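Local structure of UDP-D-quinovosamine 4-dehydrogenase (3NKL) at residues 66-72 against 93-98; 31-37 against 49-54. The protein is probably a membrane-bound oxidoreductase and lyase acting on a UDP-sugar, represented here by its Rossmann-like domain of the CoA-binding family, a fragment of the longer protein. One frame throughout, in Å; residues are numbered along the deposited sequence.

Contact 1 of 2, residues 66-72 against 93-98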
loop_
_atom_site.group_PDB
_atom_site.type_symbol
_atom_site.label_atom_id
_atom_site.label_comp_id
_atom_site.label_asym_id
_atom_site.label_seq_id
_atom_site.Cartn_x
_atom_site.Cartn_y
_atom_site.Cartn_z
ATOM N N ILE B 66 -6.651 14.074 -19.379
ATOM C CA ILE B 66 -5.704 14.094 -18.267
ATOM C C ILE B 66 -4.273 14.264 -18.787
ATOM O O ILE B 66 -3.846 13.541 -19.671
ATOM C CB ILE B 66 -5.837 12.803 -17.421
ATOM C CG1 ILE B 66 -7.098 12.896 -16.545
ATOM C CG2 ILE B 66 -4.587 12.604 -16.537
ATOM C CD1 ILE B 66 -7.716 11.587 -16.218
ATOM N N SER B 67 -3.524 15.222 -18.255
ATOM C CA SER B 67 -2.149 15.363 -18.711
ATOM C C SER B 67 -1.146 15.207 -17.577
ATOM O O SER B 67 0.023 15.472 -17.764
ATOM C CB SER B 67 -1.935 16.707 -19.418
ATOM O OG SER B 67 -2.232 17.772 -18.550
ATOM N N THR B 68 -1.624 14.789 -16.412
ATOM C CA THR B 68 -0.768 14.604 -15.230
ATOM C C THR B 68 -1.249 13.393 -14.448
ATOM O O THR B 68 -2.446 13.263 -14.186
ATOM C CB THR B 68 -0.813 15.845 -14.311
ATOM O OG1 THR B 68 -0.263 16.966 -15.002
ATOM C CG2 THR B 68 -0.017 15.623 -13.045
ATOM N N VAL B 69 -0.319 12.505 -14.084
ATOM C CA VAL B 69 -0.646 11.348 -13.269
ATOM C C VAL B 69 0.234 11.384 -12.028
ATOM O O VAL B 69 1.431 11.657 -12.117
ATOM C CB VAL B 69 -0.486 10.025 -14.068
ATOM C CG1 VAL B 69 -0.581 8.800 -13.138
ATOM C CG2 VAL B 69 -1.544 9.963 -15.198
ATOM N N LEU B 70 -0.372 11.162 -10.866
ATOM C CA LEU B 70 0.341 11.221 -9.594
ATOM C C LEU B 70 0.581 9.817 -9.050
ATOM O O LEU B 70 -0.350 9.023 -8.934
ATOM C CB LEU B 70 -0.481 12.019 -8.580
ATOM C CG LEU B 70 -0.990 13.395 -9.029
ATOM C CD1 LEU B 70 -1.689 14.059 -7.842
ATOM C CD2 LEU B 70 0.146 14.250 -9.533
ATOM N N LEU B 71 1.818 9.517 -8.684
ATOM C CA LEU B 71 2.146 8.185 -8.167
ATOM C C LEU B 71 2.054 8.165 -6.651
ATOM O O LEU B 71 2.696 8.967 -5.979
ATOM C CB LEU B 71 3.557 7.777 -8.569
ATOM C CG LEU B 71 3.833 7.725 -10.074
ATOM C CD1 LEU B 71 5.243 7.234 -10.306
ATOM C CD2 LEU B 71 2.846 6.812 -10.777
ATOM N N ALA B 72 1.248 7.252 -6.125
ATOM C CA ALA B 72 1.144 7.056 -4.693
ATOM C C ALA B 72 1.352 5.563 -4.426
ATOM O O ALA B 72 0.459 4.874 -3.920
ATOM C CB ALA B 72 -0.224 7.531 -4.183
ATOM N N VAL B 93 1.955 11.910 -20.540
ATOM C CA VAL B 93 1.520 12.657 -19.375
ATOM C C VAL B 93 2.765 13.026 -18.588
ATOM O O VAL B 93 3.813 12.441 -18.779
ATOM C CB VAL B 93 0.576 11.836 -18.502
ATOM C CG1 VAL B 93 -0.693 11.508 -19.314
ATOM C CG2 VAL B 93 1.251 10.520 -18.007
ATOM N N GLU B 94 2.637 14.036 -17.750
ATOM C CA GLU B 94 3.655 14.407 -16.799
ATOM C C GLU B 94 3.457 13.476 -15.606
ATOM O O GLU B 94 2.316 13.073 -15.298
ATOM C CB GLU B 94 3.374 15.843 -16.371
ATOM C CG GLU B 94 4.241 16.338 -15.278
ATOM C CD GLU B 94 4.015 17.813 -15.008
ATOM O OE1 GLU B 94 5.019 18.516 -14.789
ATOM O OE2 GLU B 94 2.842 18.257 -15.026
ATOM N N VAL B 95 4.542 13.101 -14.938
ATOM C CA VAL B 95 4.417 12.135 -13.832
ATOM C C VAL B 95 5.031 12.731 -12.569
ATOM O O VAL B 95 6.205 13.138 -12.586
ATOM C CB VAL B 95 5.091 10.785 -14.176
ATOM C CG1 VAL B 95 4.972 9.820 -13.004
ATOM C CG2 VAL B 95 4.458 10.166 -15.426
ATOM N N LEU B 96 4.234 12.813 -11.496
ATOM C CA LEU B 96 4.709 13.346 -10.220
ATOM C C LEU B 96 4.543 12.250 -9.196
ATOM O O LEU B 96 3.715 11.366 -9.372
ATOM C CB LEU B 96 3.894 14.553 -9.756
ATOM C CG LEU B 96 3.591 15.636 -10.791
ATOM C CD1 LEU B 96 2.739 16.759 -10.163
ATOM C CD2 LEU B 96 4.902 16.179 -11.288
ATOM N N THR B 97 5.326 12.311 -8.123
ATOM C CA THR B 97 5.280 11.258 -7.107
ATOM C C THR B 97 5.276 11.816 -5.689
ATOM O O THR B 97 5.907 12.844 -5.411
ATOM C CB THR B 97 6.479 10.264 -7.235
ATOM O OG1 THR B 97 6.393 9.263 -6.200
ATOM C CG2 THR B 97 7.811 10.986 -7.100
ATOM N N ILE B 98 4.588 11.123 -4.785
ATOM C CA ILE B 98 4.693 11.457 -3.363
ATOM C C ILE B 98 6.061 10.958 -2.870
ATOM O O ILE B 98 6.750 10.238 -3.599
ATOM C CB ILE B 98 3.548 10.811 -2.558
ATOM C CG1 ILE B 98 3.729 9.291 -2.450
ATOM C CG2 ILE B 98 2.170 11.159 -3.189
ATOM C CD1 ILE B 98 2.678 8.652 -1.491
#
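Strand 68-71 runs parallel to strand 94-97, T68 opposite E94 and L71 opposite T97, and five backbone hydrogen bonds join the segments. The axes of the two strands come within 4.6 Å and are turned 24° from each other. The series opens with E94 N on S67 O, at 3.0 Å. It closes with I98 N on L71 O. The shortest is L71 N to L96 O, 2.7 Å, and L96 O also receives the CA-H of L70.

This is a beta-alpha-beta unit of the Rossmann-like sheet, with helix 78-89 as the crossover. That helix packs on the face bearing V69, L71 and V95. There L71 CD1 meets V95 CG1 at 3.7 Å, and both side chains reach L88 of the helix. Nearer the start of the strands, V69 CG2 touches V93 CG2 at 4.0 Å.

On the face of T68, L70 and L96, the leucines lie side by side and point the same way. With L70 CG anti to the carbonyl carbon (chi1 -51°) and CD1 anti to CA, L70 CD2 is left facing L96 CD1 at 3.7 Å. L19 and L23 of helix 14-25 pack against L70. On the same face, T68 OG1 and E94 OE2 make a weak, unsettled contact of 3.4 Å. T97 OG1 donates to I98 O, 2.8 Å, and is also bonded to K81 NZ.

Contact 2 of 2, residues 31-37 against 49-54. With SO4 (sulfate ion), chain K.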
loop_
_atom_site.group_PDB
_atom_site.type_symbol
_atom_site.label_atom_id
_atom_site.label_comp_id
_atom_site.label_asym_id
_atom_site.label_seq_id
_atom_site.Cartn_x
_atom_site.Cartn_y
_atom_site.Cartn_z
ATOM N N PRO B 31 -8.691 14.531 -8.322
ATOM C CA PRO B 31 -8.483 13.142 -8.730
ATOM C C PRO B 31 -9.752 12.599 -9.385
ATOM O O PRO B 31 -10.805 12.592 -8.760
ATOM C CB PRO B 31 -8.174 12.425 -7.401
ATOM C CG PRO B 31 -8.788 13.272 -6.350
ATOM C CD PRO B 31 -8.844 14.683 -6.862
ATOM N N ILE B 32 -9.645 12.177 -10.641
ATOM C CA ILE B 32 -10.780 11.656 -11.400
ATOM C C ILE B 32 -11.067 10.199 -11.074
ATOM O O ILE B 32 -12.224 9.777 -10.996
ATOM C CB ILE B 32 -10.484 11.738 -12.910
ATOM C CG1 ILE B 32 -10.341 13.197 -13.333
ATOM C CG2 ILE B 32 -11.562 11.037 -13.711
ATOM C CD1 ILE B 32 -11.510 14.043 -12.956
ATOM N N ALA B 33 -9.996 9.434 -10.901
ATOM C CA ALA B 33 -10.085 7.992 -10.670
ATOM C C ALA B 33 -8.738 7.534 -10.165
ATOM O O ALA B 33 -7.751 8.282 -10.279
ATOM C CB ALA B 33 -10.416 7.276 -11.968
ATOM N N PHE B 34 -8.697 6.315 -9.618
ATOM C CA PHE B 34 -7.461 5.655 -9.242
ATOM C C PHE B 34 -7.087 4.620 -10.287
ATOM O O PHE B 34 -7.952 4.035 -10.932
ATOM C CB PHE B 34 -7.623 4.883 -7.915
ATOM C CG PHE B 34 -7.802 5.756 -6.713
ATOM C CD1 PHE B 34 -9.066 6.010 -6.205
ATOM C CD2 PHE B 34 -6.700 6.307 -6.071
ATOM C CE1 PHE B 34 -9.224 6.800 -5.080
ATOM C CE2 PHE B 34 -6.850 7.102 -4.946
ATOM C CZ PHE B 34 -8.105 7.345 -4.447
ATOM N N ILE B 35 -5.793 4.376 -10.427
ATOM C CA ILE B 35 -5.301 3.206 -11.132
ATOM C C ILE B 35 -4.626 2.305 -10.088
ATOM O O ILE B 35 -3.913 2.802 -9.215
ATOM C CB ILE B 35 -4.272 3.595 -12.201
ATOM C CG1 ILE B 35 -4.907 4.539 -13.226
ATOM C CG2 ILE B 35 -3.732 2.350 -12.920
ATOM C CD1 ILE B 35 -5.905 3.840 -14.145
ATOM N N ASP B 36 -4.866 0.999 -10.160
ATOM C CA ASP B 36 -4.200 0.047 -9.251
ATOM C C ASP B 36 -3.945 -1.296 -9.939
ATOM O O ASP B 36 -4.823 -1.818 -10.630
ATOM C CB ASP B 36 -5.035 -0.165 -7.986
ATOM C CG ASP B 36 -4.213 -0.777 -6.837
ATOM O OD1 ASP B 36 -3.852 -0.036 -5.899
ATOM O OD2 ASP B 36 -3.923 -1.991 -6.881
ATOM N N ASP B 37 -2.742 -1.841 -9.748
ATOM C CA ASP B 37 -2.332 -3.101 -10.363
ATOM C C ASP B 37 -3.125 -4.288 -9.817
ATOM O O ASP B 37 -3.106 -5.367 -10.396
ATOM C CB ASP B 37 -0.839 -3.366 -10.114
ATOM C CG ASP B 37 0.068 -2.354 -10.801
ATOM O OD1 ASP B 37 -0.280 -1.885 -11.904
ATOM O OD2 ASP B 37 1.146 -2.036 -10.244
ATOM N N ILE B 49 -14.736 7.694 -5.844
ATOM C CA ILE B 49 -13.825 7.585 -6.968
ATOM C C ILE B 49 -13.751 6.112 -7.308
ATOM O O ILE B 49 -13.587 5.293 -6.413
ATOM C CB ILE B 49 -12.398 8.002 -6.547
ATOM C CG1 ILE B 49 -12.443 9.130 -5.523
ATOM C CG2 ILE B 49 -11.561 8.396 -7.745
ATOM C CD1 ILE B 49 -11.081 9.605 -5.120
ATOM N N THR B 50 -13.840 5.750 -8.582
ATOM C CA THR B 50 -13.617 4.344 -8.890
ATOM C C THR B 50 -12.154 4.024 -9.259
ATOM O O THR B 50 -11.378 4.907 -9.657
ATOM C CB THR B 50 -14.703 3.739 -9.844
ATOM O OG1 THR B 50 -14.112 3.254 -11.053
ATOM C CG2 THR B 50 -15.788 4.751 -10.148
ATOM N N ILE B 51 -11.794 2.761 -9.060
ATOM C CA ILE B 51 -10.439 2.245 -9.219
ATOM C C ILE B 51 -10.398 1.358 -10.454
ATOM O O ILE B 51 -11.296 0.546 -10.650
ATOM C CB ILE B 51 -10.047 1.368 -8.005
ATOM C CG1 ILE B 51 -10.104 2.158 -6.702
ATOM C CG2 ILE B 51 -8.649 0.805 -8.169
ATOM C CD1 ILE B 51 -9.888 1.286 -5.480
ATOM N N TYR B 52 -9.371 1.504 -11.288
ATOM C CA TYR B 52 -9.295 0.731 -12.526
ATOM C C TYR B 52 -7.933 0.073 -12.687
ATOM O O TYR B 52 -6.923 0.603 -12.236
ATOM C CB TYR B 52 -9.534 1.614 -13.762
ATOM C CG TYR B 52 -10.859 2.327 -13.795
ATOM C CD1 TYR B 52 -11.964 1.744 -14.403
ATOM C CD2 TYR B 52 -11.008 3.585 -13.230
ATOM C CE1 TYR B 52 -13.183 2.401 -14.447
ATOM C CE2 TYR B 52 -12.220 4.253 -13.274
ATOM C CZ TYR B 52 -13.304 3.648 -13.879
ATOM O OH TYR B 52 -14.510 4.292 -13.907
ATOM N N ARG B 53 -7.916 -1.070 -13.364
ATOM C CA ARG B 53 -6.672 -1.736 -13.710
ATOM C C ARG B 53 -5.948 -0.879 -14.745
ATOM O O ARG B 53 -6.582 -0.076 -15.459
ATOM C CB ARG B 53 -6.958 -3.131 -14.280
ATOM C CG ARG B 53 -7.828 -3.081 -15.544
ATOM C CD ARG B 53 -7.386 -4.092 -16.605
ATOM N NE ARG B 53 -8.118 -5.352 -16.551
ATOM C CZ ARG B 53 -7.627 -6.519 -16.961
ATOM N NH1 ARG B 53 -8.367 -7.616 -16.878
ATOM N NH2 ARG B 53 -6.394 -6.596 -17.444
ATOM N N PRO B 54 -4.619 -1.041 -14.839
ATOM C CA PRO B 54 -3.798 -0.141 -15.659
ATOM C C PRO B 54 -4.137 -0.202 -17.148
ATOM O O PRO B 54 -3.756 0.688 -17.896
ATOM C CB PRO B 54 -2.372 -0.650 -15.437
ATOM C CG PRO B 54 -2.427 -1.458 -14.177
ATOM C CD PRO B 54 -3.810 -1.995 -14.054
HETATM S S SO4 K . -3.406 -4.770 -16.797
HETATM O O1 SO4 K . -4.568 -3.958 -16.458
HETATM O O2 SO4 K . -2.712 -5.179 -15.567
HETATM O O3 SO4 K . -3.867 -5.964 -17.512
HETATM O O4 SO4 K . -2.487 -4.015 -17.651
HETATM O O HOH W 1 -13.986 7.656 -10.491
#
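I49 packs tightly against A33 and F34 at the start of the contact. I49 CG2 is anti to the backbone N and comes to 3.3 Å from A33 CA. I49 CD1 approaches F34 CE1 obliquely to the ring, at 3.4 Å, and the two side chains cross at about a right angle. I51 CG1 continues this face beside F34 CB. A20 of helix 14-25 also packs on F34.

Strands 29-35 and 49-52 are parallel neighbours in the Rossmann-like sheet; the axes of their segments here, 31-35 and 49-52, lie 34° apart. Three bonds join them: F34 N to T50 O, Y52 N to F34 O, and D36 N to Y52 O, the last at 2.9 Å. Before the first of these, a water takes the place of a direct bond, donating to I32 O and accepting from T50 N. On the other face, A33 CB lies at the edge of the Y52 ring, in its plane, 3.8 Å from CE2. Close packing continues to P54, whose CA touches I35 CG2 at 3.7 Å.

The contact is more polar after the strands end. D36 OD1 accepts from A12 N and OD2 from D38 N. D37 OD1 is hydrogen-bonded to Y10 OH, and OD2 forms a salt bridge with K40 of the second subunit. The loose side belongs to R53, whose CB points away from 31-37. Its chain bends at chi2 and chi3 toward a sulfate, probably from the crystallisation liquor; NH2 makes a weak bond to sulfate O3.

How the contacts relate
From the N terminus, the chain forms strand 5-10 and helix 14-25 before it reaches contact 2. That contact closes first, across a short connection that holds strand 45-46 and no helix. The chain then passes through helix 57-64 and enters contact 1, which closes over helix 78-89. The two contacts are therefore in series, neither nested nor crossed. Both belong to one sheet, with strand 5-10 between strands 29-35 and 68-71. Contact 2 lies in the half of the sheet on one flank of strand 5-10, contact 1 in the half on the other. Their centres are about 13 Å apart, and they meet through I66 CD1 and I32 CG1, which pack at 4.2 Å.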